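PDB 3KLJ: NADH-rubredoxin oxidoreductase from Clostridium acetobutylicum, which catalyses the NADH-dependent reduction of rubredoxin through a bound FAD, passing electrons from NADH into a chain that detoxifies dioxygen. Local coordinates for residues Lys11-Gly16 / Lys93-Lys98; Thr86-Asn91 / Leu108-Gly113. One frame throughout, in Å; residues are numbered along the deposited sequence. Where two conformers were deposited one is given.

Contact 1: Lys11-Gly16 / Lys93-Lys98; sequences KILILG and KLVTLK. With FAD (flavin-adenine dinucleotide), chain B.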
# COMPACT_ATOMS: atom_id res chain seq x y z
N LYS A 11 -24.91 15.79 3.85
CA LYS A 11 -25.00 14.93 5.02
C LYS A 11 -23.64 14.25 5.25
O LYS A 11 -22.98 14.48 6.28
CB LYS A 11 -26.10 13.87 4.85
CG LYS A 11 -27.51 14.26 5.32
CD LYS A 11 -28.16 15.30 4.42
CE LYS A 11 -29.67 15.08 4.32
NZ LYS A 11 -30.32 14.96 5.65
N ILE A 12 -23.23 13.44 4.27
CA ILE A 12 -21.96 12.72 4.34
C ILE A 12 -20.94 13.33 3.38
O ILE A 12 -21.13 13.32 2.16
CB ILE A 12 -22.13 11.21 4.03
CG1 ILE A 12 -23.24 10.62 4.91
CG2 ILE A 12 -20.79 10.48 4.18
CD1 ILE A 12 -23.24 9.13 4.94
N LEU A 13 -19.87 13.85 3.97
CA LEU A 13 -18.73 14.37 3.23
C LEU A 13 -17.62 13.34 3.26
O LEU A 13 -17.19 12.92 4.34
CB LEU A 13 -18.21 15.66 3.84
CG LEU A 13 -17.83 16.80 2.91
CD1 LEU A 13 -16.65 17.62 3.45
CD2 LEU A 13 -17.58 16.35 1.47
N ILE A 14 -17.16 12.95 2.08
CA ILE A 14 -16.06 12.00 1.95
C ILE A 14 -14.83 12.72 1.39
O ILE A 14 -14.84 13.20 0.24
CB ILE A 14 -16.46 10.79 1.08
CG1 ILE A 14 -17.57 9.99 1.79
CG2 ILE A 14 -15.27 9.88 0.79
CD1 ILE A 14 -18.18 8.92 0.93
N LEU A 15 -13.79 12.78 2.21
CA LEU A 15 -12.55 13.47 1.87
C LEU A 15 -11.54 12.48 1.27
O LEU A 15 -10.87 11.74 2.00
CB LEU A 15 -12.00 14.15 3.13
CG LEU A 15 -11.08 15.37 2.99
CD1 LEU A 15 -10.94 16.12 4.35
CD2 LEU A 15 -9.71 14.97 2.44
N GLY A 16 -11.46 12.49 -0.06
CA GLY A 16 -10.62 11.59 -0.83
C GLY A 16 -11.47 10.56 -1.56
O GLY A 16 -12.33 9.91 -0.96
N LYS A 93 -18.24 22.21 11.63
CA LYS A 93 -18.43 21.16 10.63
C LYS A 93 -18.23 21.70 9.21
O LYS A 93 -19.08 21.53 8.34
CB LYS A 93 -19.79 20.47 10.80
CG LYS A 93 -19.91 19.68 12.10
CD LYS A 93 -21.12 18.77 12.09
CE LYS A 93 -21.01 17.69 13.17
NZ LYS A 93 -22.19 16.79 13.15
N LEU A 94 -17.09 22.36 9.01
CA LEU A 94 -16.76 22.97 7.72
C LEU A 94 -15.40 22.48 7.26
O LEU A 94 -14.43 22.48 8.03
CB LEU A 94 -16.76 24.50 7.81
CG LEU A 94 -18.03 25.28 8.19
CD1 LEU A 94 -17.73 26.77 8.37
CD2 LEU A 94 -19.14 25.11 7.17
N VAL A 95 -15.33 22.06 6.00
CA VAL A 95 -14.07 21.69 5.37
C VAL A 95 -13.69 22.78 4.37
O VAL A 95 -14.51 23.19 3.54
CB VAL A 95 -14.16 20.30 4.71
CG1 VAL A 95 -12.95 20.03 3.82
CG2 VAL A 95 -14.27 19.21 5.78
N THR A 96 -12.45 23.27 4.46
CA THR A 96 -11.97 24.31 3.55
C THR A 96 -11.11 23.69 2.47
O THR A 96 -10.17 22.93 2.74
CB THR A 96 -11.16 25.39 4.29
OG1 THR A 96 -11.93 25.91 5.38
CG2 THR A 96 -10.80 26.52 3.35
N LEU A 97 -11.46 24.01 1.23
CA LEU A 97 -10.72 23.55 0.06
C LEU A 97 -9.63 24.54 -0.35
O LEU A 97 -9.56 25.67 0.16
CB LEU A 97 -11.69 23.30 -1.10
CG LEU A 97 -12.87 22.37 -0.81
CD1 LEU A 97 -13.97 22.54 -1.85
CD2 LEU A 97 -12.43 20.91 -0.72
N LYS A 98 -8.79 24.11 -1.29
CA LYS A 98 -7.71 24.92 -1.85
C LYS A 98 -8.24 26.23 -2.46
O LYS A 98 -7.66 27.30 -2.24
CB LYS A 98 -6.92 24.10 -2.89
CG LYS A 98 -5.67 24.80 -3.43
CD LYS A 98 -4.55 24.83 -2.40
CE LYS A 98 -3.51 25.87 -2.76
NZ LYS A 98 -2.31 25.77 -1.88
PA FAD B . -5.82 6.20 -2.00
O1A FAD B . -4.47 6.87 -1.93
O2A FAD B . -5.87 5.08 -3.02
O5B FAD B . -6.94 7.29 -2.33
C5B FAD B . -7.01 8.51 -1.61
C4B FAD B . -7.47 9.62 -2.55
O4B FAD B . -7.66 10.82 -1.81
C3B FAD B . -6.42 9.92 -3.61
O3B FAD B . -7.04 9.91 -4.89
C2B FAD B . -5.89 11.30 -3.27
O2B FAD B . -5.60 12.07 -4.42
C1B FAD B . -7.05 11.91 -2.49
N9A FAD B . -6.64 12.97 -1.55
C8A FAD B . -5.48 13.04 -0.82
N7A FAD B . -5.50 14.17 -0.08
C5A FAD B . -6.66 14.82 -0.32
C6A FAD B . -7.18 16.02 0.16
N6A FAD B . -6.39 16.88 0.81
N1A FAD B . -8.42 16.44 -0.29
C2A FAD B . -9.14 15.69 -1.20
N3A FAD B . -8.61 14.51 -1.68
C4A FAD B . -7.39 14.08 -1.25
N1 FAD B . -2.17 -2.74 -2.02
C2 FAD B . -2.33 -4.10 -1.88
O2 FAD B . -3.00 -4.53 -0.96
N3 FAD B . -1.77 -4.98 -2.78
C4 FAD B . -1.02 -4.50 -3.83
O4 FAD B . -0.51 -5.31 -4.61
C4X FAD B . -0.83 -3.12 -3.98
N5 FAD B . -0.09 -2.61 -5.04
C5X FAD B . 0.08 -1.24 -5.18
C6 FAD B . 0.84 -0.74 -6.25
C7 FAD B . 1.00 0.65 -6.39
C7M FAD B . 1.81 1.20 -7.53
C8 FAD B . 0.41 1.52 -5.47
C8M FAD B . 0.57 3.02 -5.59
C9 FAD B . -0.33 1.01 -4.41
C9A FAD B . -0.50 -0.37 -4.27
N10 FAD B . -1.26 -0.88 -3.21
C10 FAD B . -1.42 -2.24 -3.07
C1' FAD B . -1.87 0.05 -2.21
C2' FAD B . -3.33 0.33 -2.48
O2' FAD B . -3.43 1.02 -3.71
C3' FAD B . -3.84 1.19 -1.34
O3' FAD B . -3.84 0.43 -0.15
C4' FAD B . -5.25 1.71 -1.57
O4' FAD B . -5.32 2.44 -2.79
C5' FAD B . -5.61 2.64 -0.43
O5' FAD B . -6.83 3.26 -0.75
P FAD B . -7.24 4.62 -0.05
O1P FAD B . -8.62 5.03 -0.54
O2P FAD B . -7.12 4.52 1.45
O3P FAD B . -6.12 5.69 -0.50

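Contact 2: Thr86-Asn91 / Leu108-Gly113; sequences TSIDPN and LIIASG. With FAD (flavin-adenine dinucleotide), chain B.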
# COMPACT_ATOMS: atom_id res chain seq x y z
N THR A 86 -7.88 21.49 2.48
CA THR A 86 -6.69 22.03 3.14
C THR A 86 -6.90 22.18 4.64
O THR A 86 -5.93 22.17 5.39
CB THR A 86 -6.28 23.42 2.58
OG1 THR A 86 -7.43 24.27 2.51
CG2 THR A 86 -5.66 23.29 1.19
N SER A 87 -8.16 22.32 5.06
CA SER A 87 -8.51 22.61 6.46
C SER A 87 -9.78 21.89 6.88
O SER A 87 -10.66 21.65 6.06
CB SER A 87 -8.73 24.11 6.66
OG SER A 87 -7.57 24.75 7.15
N ILE A 88 -9.85 21.56 8.17
CA ILE A 88 -11.08 21.06 8.79
C ILE A 88 -11.38 21.91 10.03
O ILE A 88 -10.51 22.13 10.87
CB ILE A 88 -11.00 19.56 9.20
CG1 ILE A 88 -10.63 18.67 8.02
CG2 ILE A 88 -12.34 19.09 9.78
CD1 ILE A 88 -10.24 17.23 8.43
N ASP A 89 -12.63 22.37 10.12
CA ASP A 89 -13.15 23.06 11.30
C ASP A 89 -14.25 22.19 11.94
O ASP A 89 -15.43 22.34 11.62
CB ASP A 89 -13.67 24.45 10.90
CG ASP A 89 -14.35 25.19 12.03
OD1 ASP A 89 -14.92 26.26 11.74
OD2 ASP A 89 -14.32 24.74 13.20
N PRO A 90 -13.85 21.26 12.83
CA PRO A 90 -14.77 20.28 13.42
C PRO A 90 -15.97 20.82 14.19
O PRO A 90 -17.01 20.17 14.18
CB PRO A 90 -13.86 19.49 14.36
CG PRO A 90 -12.55 19.49 13.63
CD PRO A 90 -12.45 20.92 13.14
N ASN A 91 -15.82 21.97 14.86
CA ASN A 91 -16.90 22.53 15.67
C ASN A 91 -18.00 23.19 14.83
O ASN A 91 -19.17 23.20 15.21
CB ASN A 91 -16.36 23.53 16.70
CG ASN A 91 -15.43 22.88 17.70
OD1 ASN A 91 -15.80 22.65 18.85
ND2 ASN A 91 -14.21 22.58 17.27
N LEU A 108 -18.21 13.53 8.51
CA LEU A 108 -17.02 13.61 7.67
C LEU A 108 -16.27 12.28 7.70
O LEU A 108 -15.95 11.76 8.78
CB LEU A 108 -16.10 14.75 8.15
CG LEU A 108 -14.79 14.98 7.38
CD1 LEU A 108 -15.06 15.41 5.93
CD2 LEU A 108 -13.88 15.99 8.06
N ILE A 109 -16.00 11.73 6.52
CA ILE A 109 -15.19 10.52 6.43
C ILE A 109 -13.88 10.88 5.74
O ILE A 109 -13.88 11.27 4.57
CB ILE A 109 -15.92 9.42 5.65
CG1 ILE A 109 -17.24 9.05 6.35
CG2 ILE A 109 -15.02 8.20 5.45
CD1 ILE A 109 -18.11 8.07 5.57
N ILE A 110 -12.78 10.76 6.47
CA ILE A 110 -11.45 11.06 5.92
C ILE A 110 -10.82 9.80 5.29
O ILE A 110 -10.50 8.82 5.99
CB ILE A 110 -10.49 11.65 6.99
CG1 ILE A 110 -11.09 12.91 7.60
CG2 ILE A 110 -9.11 11.95 6.38
CD1 ILE A 110 -10.36 13.40 8.88
N ALA A 111 -10.64 9.85 3.97
CA ALA A 111 -10.15 8.72 3.21
C ALA A 111 -9.07 9.20 2.22
O ALA A 111 -9.10 8.90 1.03
CB ALA A 111 -11.32 8.04 2.48
N SER A 112 -8.11 9.97 2.74
CA SER A 112 -7.15 10.70 1.92
C SER A 112 -5.90 9.89 1.57
O SER A 112 -4.96 10.43 0.99
CB SER A 112 -6.75 11.99 2.63
OG SER A 112 -6.28 11.69 3.93
N GLY A 113 -5.89 8.61 1.91
CA GLY A 113 -4.82 7.71 1.48
C GLY A 113 -3.40 8.07 1.87
O GLY A 113 -3.15 8.56 2.98
PA FAD B . -5.82 6.20 -2.00
O1A FAD B . -4.47 6.87 -1.93
O2A FAD B . -5.87 5.08 -3.02
O5B FAD B . -6.94 7.29 -2.33
C5B FAD B . -7.01 8.51 -1.61
C4B FAD B . -7.47 9.62 -2.55
O4B FAD B . -7.66 10.82 -1.81
C3B FAD B . -6.42 9.92 -3.61
O3B FAD B . -7.04 9.91 -4.89
C2B FAD B . -5.89 11.30 -3.27
O2B FAD B . -5.60 12.07 -4.42
C1B FAD B . -7.05 11.91 -2.49
N9A FAD B . -6.64 12.97 -1.55
C8A FAD B . -5.48 13.04 -0.82
N7A FAD B . -5.50 14.17 -0.08
C5A FAD B . -6.66 14.82 -0.32
C6A FAD B . -7.18 16.02 0.16
N6A FAD B . -6.39 16.88 0.81
N1A FAD B . -8.42 16.44 -0.29
C2A FAD B . -9.14 15.69 -1.20
N3A FAD B . -8.61 14.51 -1.68
C4A FAD B . -7.39 14.08 -1.25
N1 FAD B . -2.17 -2.74 -2.02
C2 FAD B . -2.33 -4.10 -1.88
O2 FAD B . -3.00 -4.53 -0.96
N3 FAD B . -1.77 -4.98 -2.78
C4 FAD B . -1.02 -4.50 -3.83
O4 FAD B . -0.51 -5.31 -4.61
C4X FAD B . -0.83 -3.12 -3.98
N5 FAD B . -0.09 -2.61 -5.04
C5X FAD B . 0.08 -1.24 -5.18
C6 FAD B . 0.84 -0.74 -6.25
C7 FAD B . 1.00 0.65 -6.39
C7M FAD B . 1.81 1.20 -7.53
C8 FAD B . 0.41 1.52 -5.47
C8M FAD B . 0.57 3.02 -5.59
C9 FAD B . -0.33 1.01 -4.41
C9A FAD B . -0.50 -0.37 -4.27
N10 FAD B . -1.26 -0.88 -3.21
C10 FAD B . -1.42 -2.24 -3.07
C1' FAD B . -1.87 0.05 -2.21
C2' FAD B . -3.33 0.33 -2.48
O2' FAD B . -3.43 1.02 -3.71
C3' FAD B . -3.84 1.19 -1.34
O3' FAD B . -3.84 0.43 -0.15
C4' FAD B . -5.25 1.71 -1.57
O4' FAD B . -5.32 2.44 -2.79
C5' FAD B . -5.61 2.64 -0.43
O5' FAD B . -6.83 3.26 -0.75
P FAD B . -7.24 4.62 -0.05
O1P FAD B . -8.62 5.03 -0.54
O2P FAD B . -7.12 4.52 1.45
O3P FAD B . -6.12 5.69 -0.50

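Contact 1: Lys11-Gly16 / Lys93-Lys98
Leu15, which meets Val95 across this contact, also lies against its flat group, the adenine of FAD: CD2 sits over one face of the six-membered ring, about 3.3 Å from the plane and displaced toward the N1A and C6A side, 3.4 Å from FAD N1A. Gly16 keeps to the ribose, with Gly16 CA 3.2 Å from FAD O4B. The second branch of Leu15 looks to the opposing sheet. There Val95 CG2, anti to the carbonyl carbon, makes the close contact with Leu13 CD1 at 3.7 Å; CG1, anti to the backbone N (chi1 168°), is loosely placed, 4.4 Å from the CD1 atoms of both Leu13 and Leu15. The Leu13 and Val95 side chains cross obliquely. The contact thus packs strand 12-15 of the parallel sheet of the FAD-binding domain against strand 94-97 of the small antiparallel sheet, a layering known from the glutathione reductase fold. Ala85, an FAD-binding residue, touches both Leu15 and Val95, and Gly16 opens what fits the dinucleotide-binding GxGxxG motif. No hydrogen bond joins the two segments, so the sheets adhere here by buried aliphatic packing, and the same leucine that joins them gives the adenine an apolar floor.

Contact 2: Thr86-Asn91 / Leu108-Gly113
Ile88 faces Leu108 and Ile110 where the three-stranded antiparallel sheet of the glutathione reductase fold packs on the parallel sheet of its FAD-binding domain. The shape of Ile88 makes it the hub. Its CG1 lies beside the backbone N and anti to the carbonyl carbon (chi1 -56°), and an extended chi2 of 167° carries CD1 out as the tip of the longer branch. There it divides itself between two partners: Ile88 CD1 is 3.9 Å from Leu108 CD2 and equally 3.9 Å from Ile110 CD1. The shorter branch helps, since Ile88 CG2 also approaches Leu108 CD2 to 3.9 Å. Leu108 answers with CG fully anti to its own N (chi1 -180°), projecting CD2 at the isoleucine, whereas Ile110 adopts nearly the same conformation as Ile88, and the two meet tip to tip through their delta methyls. Ile260 and Ala262 of the adjoining strand 260-262 touch Ile110, and Leu108 also meets Val95 and Leu13, so this cluster runs on into the Leu13-Val95 packing between the same two sheets.

Past Ile110 the chain leaves the strand and follows FAD. Ser112 CB lies above the five-membered ring of the adenine, 3.7 Å from FAD N7A and on the same face as Leu15 CD2, while OG is hydrogen-bonded to Asn232 O. Ser112 O comes 3.2 Å from FAD C8A, and Ala111 O 3.4 Å from FAD C5B. The positive phi of Gly113 suits glycine, which brings no side chain to the pyrophosphate: Gly113 CA lies 3.1 Å from the bridging FAD O3P.

In the fold
Both contacts are buried and join the same two sheets, their centres about 6 Å apart: each pairs one strand of the parallel sheet with one strand of the antiparallel sheet. The strands are neighbours within their sheets too, as the probable hydrogen bonds from Thr86 N to Thr96 O and from Ala111 N to Leu15 O indicate, each spanning 2.7 Å. Partly exposed residues such as Ser87 and Thr96 occur on the antiparallel strands, whereas the touching residues of both contacts are buried. Across the sheets both are purely aliphatic; the difference appears at FAD, which 11-16 meets through a leucine methyl and a glycine, while 108-113 follows it from the adenine, beside Ser112, to the pyrophosphate at Gly113, mostly by backbone atoms.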